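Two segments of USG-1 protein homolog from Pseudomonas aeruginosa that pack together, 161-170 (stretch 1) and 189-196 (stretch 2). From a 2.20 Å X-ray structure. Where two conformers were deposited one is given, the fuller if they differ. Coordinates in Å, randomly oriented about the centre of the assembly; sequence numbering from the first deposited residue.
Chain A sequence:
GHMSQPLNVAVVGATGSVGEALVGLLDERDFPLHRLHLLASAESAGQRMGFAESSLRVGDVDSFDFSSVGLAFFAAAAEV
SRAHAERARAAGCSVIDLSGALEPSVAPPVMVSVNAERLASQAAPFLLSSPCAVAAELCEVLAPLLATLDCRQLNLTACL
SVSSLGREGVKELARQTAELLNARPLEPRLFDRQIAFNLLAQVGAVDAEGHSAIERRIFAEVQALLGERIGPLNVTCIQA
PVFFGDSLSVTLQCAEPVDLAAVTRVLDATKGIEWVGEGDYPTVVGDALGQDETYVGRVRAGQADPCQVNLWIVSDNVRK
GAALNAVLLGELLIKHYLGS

Stretch 1 161-170: SVSSLGREGV
Stretch 2 (189-196) RLFDRQIA

How is the backbone of the first stretch laid out, and where does the second run beside it? Ser-161 is extended (phi/psi -78/164), and residues 162-164 then form a 3-10 turn with phi near -65 and psi near -20. Its hydrogen bonds run from Ser-164 N to Ser-161 O (3.1 Å), Leu-165 N to Val-162 O (2.9 Å) and Gly-166 N to Ser-163 O (2.9 Å), while Ser-161 OG and Ser-163 OG, both p rotamers, share another at 2.8 Å. Stretch 2 has no regular helix or strand. Its register is antiparallel in sense: Val-162 CA lies 9.1 Å from Ile-195 CA, and Gly-169 CA lies 7.2 Å from Leu-190 CA.

What does the 3-10 turn offer to the second stretch? The CA-to-CB bond of Val-162 (m) points toward it, and CG1 sits 4.1 Å from CD1 of Ile-195, whose chi1 is p and chi2 t. Both residues are buried, and with two apolar branched side chains meeting, the contact is van der Waals. Ser-163 and Ser-164 stay out of reach.

How does Leu-165 meet two partners? Its backbone sits at -102/12 and its CA-to-CB bond points toward stretch 2, with chi1 m and chi2 t. Leu-165 CD1 comes 3.1 Å from Phe-191 CZ, a tight approach at the ring edge, near the ring plane. Phe-191 (phi/psi -116/170, chi1 m, chi2 80°) leaves its backbone sideways, but the end of its ring comes nearer. The same Leu-165 CD1 is 4.3 Å from Leu-190 CD2, so one methyl links the two neighbours.

How does the start of the helix meet Leu-190? Gly-166 takes the N-cap position at 87/-175, where a CB would be jammed against the carbonyl oxygen of Leu-165. The helix begins at Arg-167, which does not touch stretch 2. The CA-to-CB bond of Glu-168 (chi1 m, chi2 m) points toward stretch 2, yet the residue contributes carbon: its CB is 4.4 Å from Leu-190 CD1, and its backbone C is 4.1 Å from Leu-190 CD2.

What completes the contact along the helix? Gly-169 N makes a weak 3.1 Å hydrogen bond to Gly-166 O. At Gly-169 (-66/-44) a CB would clash with Val-162 O, 2.4 Å away. The bare backbone meets Leu-190 directly, Gly-169 CA lying 3.7 Å from Leu-190 CD2. Leu-190 (-73/-28, chi1 t, chi2 p) thus lies against the helix start, while Val-170 (t) points away. No hydrogen bond crosses between the stretches; the packing buries 228 Å², both sides summed.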

# COMPACT_ATOMS: atom_id res chain seq x y z
N SER A 161 -6.78 1.75 7.13
CA SER A 161 -8.19 1.34 7.01
C SER A 161 -9.11 2.56 7.18
O SER A 161 -8.67 3.60 7.69
CB SER A 161 -8.51 0.36 8.12
OG SER A 161 -8.49 1.01 9.38
N VAL A 162 -10.37 2.43 6.79
CA VAL A 162 -11.32 3.54 6.94
C VAL A 162 -11.67 3.90 8.38
O VAL A 162 -12.17 5.00 8.64
CB VAL A 162 -12.64 3.33 6.13
CG1 VAL A 162 -12.35 3.42 4.65
CG2 VAL A 162 -13.35 2.02 6.52
N SER A 163 -11.43 2.98 9.33
CA SER A 163 -11.64 3.29 10.75
C SER A 163 -10.72 4.43 11.20
O SER A 163 -10.97 5.05 12.21
CB SER A 163 -11.43 2.07 11.64
OG SER A 163 -10.07 1.68 11.59
N SER A 164 -9.66 4.71 10.44
CA SER A 164 -8.79 5.86 10.73
C SER A 164 -9.56 7.20 10.66
O SER A 164 -9.13 8.20 11.23
CB SER A 164 -7.59 5.88 9.79
OG SER A 164 -6.57 4.97 10.21
N LEU A 165 -10.70 7.19 9.96
CA LEU A 165 -11.59 8.35 9.81
C LEU A 165 -12.79 8.26 10.74
O LEU A 165 -13.76 9.01 10.59
CB LEU A 165 -12.08 8.48 8.35
CG LEU A 165 -11.03 8.34 7.23
CD1 LEU A 165 -11.72 8.16 5.90
CD2 LEU A 165 -10.07 9.52 7.20
N GLY A 166 -12.74 7.33 11.68
CA GLY A 166 -13.81 7.18 12.66
C GLY A 166 -14.91 6.28 12.14
O GLY A 166 -14.78 5.73 11.05
N ARG A 167 -15.99 6.16 12.90
CA ARG A 167 -17.11 5.26 12.59
C ARG A 167 -17.85 5.62 11.30
O ARG A 167 -18.45 4.75 10.67
CB ARG A 167 -18.13 5.23 13.73
CG ARG A 167 -17.61 4.70 15.06
CD ARG A 167 -18.76 4.19 15.90
NE ARG A 167 -18.38 3.72 17.23
CZ ARG A 167 -18.14 4.53 18.25
NH1 ARG A 167 -17.82 4.03 19.44
NH2 ARG A 167 -18.21 5.84 18.07
N GLU A 168 -17.83 6.90 10.92
CA GLU A 168 -18.49 7.32 9.69
C GLU A 168 -17.75 6.80 8.45
O GLU A 168 -18.38 6.56 7.42
CB GLU A 168 -18.65 8.84 9.62
CG GLU A 168 -19.70 9.40 10.60
CD GLU A 168 -21.05 8.73 10.48
OE1 GLU A 168 -21.62 8.72 9.37
OE2 GLU A 168 -21.55 8.22 11.51
N GLY A 169 -16.43 6.64 8.56
CA GLY A 169 -15.62 6.05 7.50
C GLY A 169 -15.97 4.59 7.29
O GLY A 169 -16.11 4.15 6.15
N VAL A 170 -16.11 3.86 8.39
CA VAL A 170 -16.55 2.46 8.38
C VAL A 170 -17.91 2.34 7.69
O VAL A 170 -18.09 1.49 6.82
CB VAL A 170 -16.62 1.86 9.82
CG1 VAL A 170 -17.39 0.55 9.86
CG2 VAL A 170 -15.22 1.68 10.35
N ARG A 189 -20.74 10.25 0.33
CA ARG A 189 -21.16 11.27 1.30
C ARG A 189 -19.99 11.86 2.09
O ARG A 189 -19.79 13.08 2.08
CB ARG A 189 -22.26 10.74 2.23
CG ARG A 189 -23.60 10.59 1.54
CD ARG A 189 -24.56 9.70 2.32
NE ARG A 189 -25.65 9.22 1.46
CZ ARG A 189 -26.55 8.31 1.81
NH1 ARG A 189 -26.52 7.76 3.02
NH2 ARG A 189 -27.49 7.94 0.95
N LEU A 190 -19.20 11.01 2.75
CA LEU A 190 -18.02 11.47 3.50
C LEU A 190 -16.87 11.88 2.56
O LEU A 190 -16.04 12.73 2.91
CB LEU A 190 -17.55 10.40 4.51
CG LEU A 190 -16.47 10.76 5.55
CD1 LEU A 190 -17.02 11.63 6.70
CD2 LEU A 190 -15.79 9.52 6.11
N PHE A 191 -16.84 11.27 1.37
CA PHE A 191 -15.89 11.61 0.31
C PHE A 191 -16.61 12.15 -0.91
O PHE A 191 -17.84 12.10 -0.99
CB PHE A 191 -15.11 10.37 -0.10
CG PHE A 191 -14.29 9.78 0.99
CD1 PHE A 191 -14.88 8.97 1.95
CD2 PHE A 191 -12.93 10.05 1.07
CE1 PHE A 191 -14.13 8.43 2.97
CE2 PHE A 191 -12.16 9.51 2.09
CZ PHE A 191 -12.76 8.69 3.04
N ASP A 192 -15.85 12.68 -1.86
CA ASP A 192 -16.42 13.16 -3.13
C ASP A 192 -16.05 12.22 -4.28
O ASP A 192 -16.30 12.51 -5.46
CB ASP A 192 -16.01 14.62 -3.42
CG ASP A 192 -14.48 14.81 -3.57
OD1 ASP A 192 -13.66 14.00 -3.05
OD2 ASP A 192 -14.11 15.83 -4.21
N ARG A 193 -15.48 11.07 -3.92
CA ARG A 193 -15.13 10.03 -4.87
C ARG A 193 -15.34 8.64 -4.24
O ARG A 193 -15.55 8.52 -3.03
CB ARG A 193 -13.68 10.21 -5.35
CG ARG A 193 -12.62 9.80 -4.33
CD ARG A 193 -11.54 10.85 -4.20
NE ARG A 193 -10.64 10.82 -5.34
CZ ARG A 193 -9.90 11.84 -5.77
NH1 ARG A 193 -9.93 13.04 -5.17
NH2 ARG A 193 -9.13 11.66 -6.83
N GLN A 194 -15.26 7.62 -5.08
CA GLN A 194 -15.41 6.25 -4.66
C GLN A 194 -14.25 5.78 -3.79
O GLN A 194 -13.08 5.94 -4.14
CB GLN A 194 -15.53 5.34 -5.88
CG GLN A 194 -15.94 3.93 -5.55
CD GLN A 194 -16.04 3.06 -6.76
OE1 GLN A 194 -16.61 3.46 -7.79
NE2 GLN A 194 -15.48 1.85 -6.67
N ILE A 195 -14.58 5.23 -2.63
CA ILE A 195 -13.58 4.57 -1.80
C ILE A 195 -13.65 3.04 -1.87
O ILE A 195 -12.64 2.36 -1.69
CB ILE A 195 -13.62 5.07 -0.34
CG1 ILE A 195 -14.91 4.65 0.38
CG2 ILE A 195 -13.46 6.62 -0.30
CD1 ILE A 195 -14.90 5.01 1.87
N ALA A 196 -14.85 2.51 -2.13
CA ALA A 196 -15.06 1.08 -2.29
C ALA A 196 -14.13 0.53 -3.38
O ALA A 196 -13.98 1.14 -4.45
CB ALA A 196 -16.54 0.80 -2.63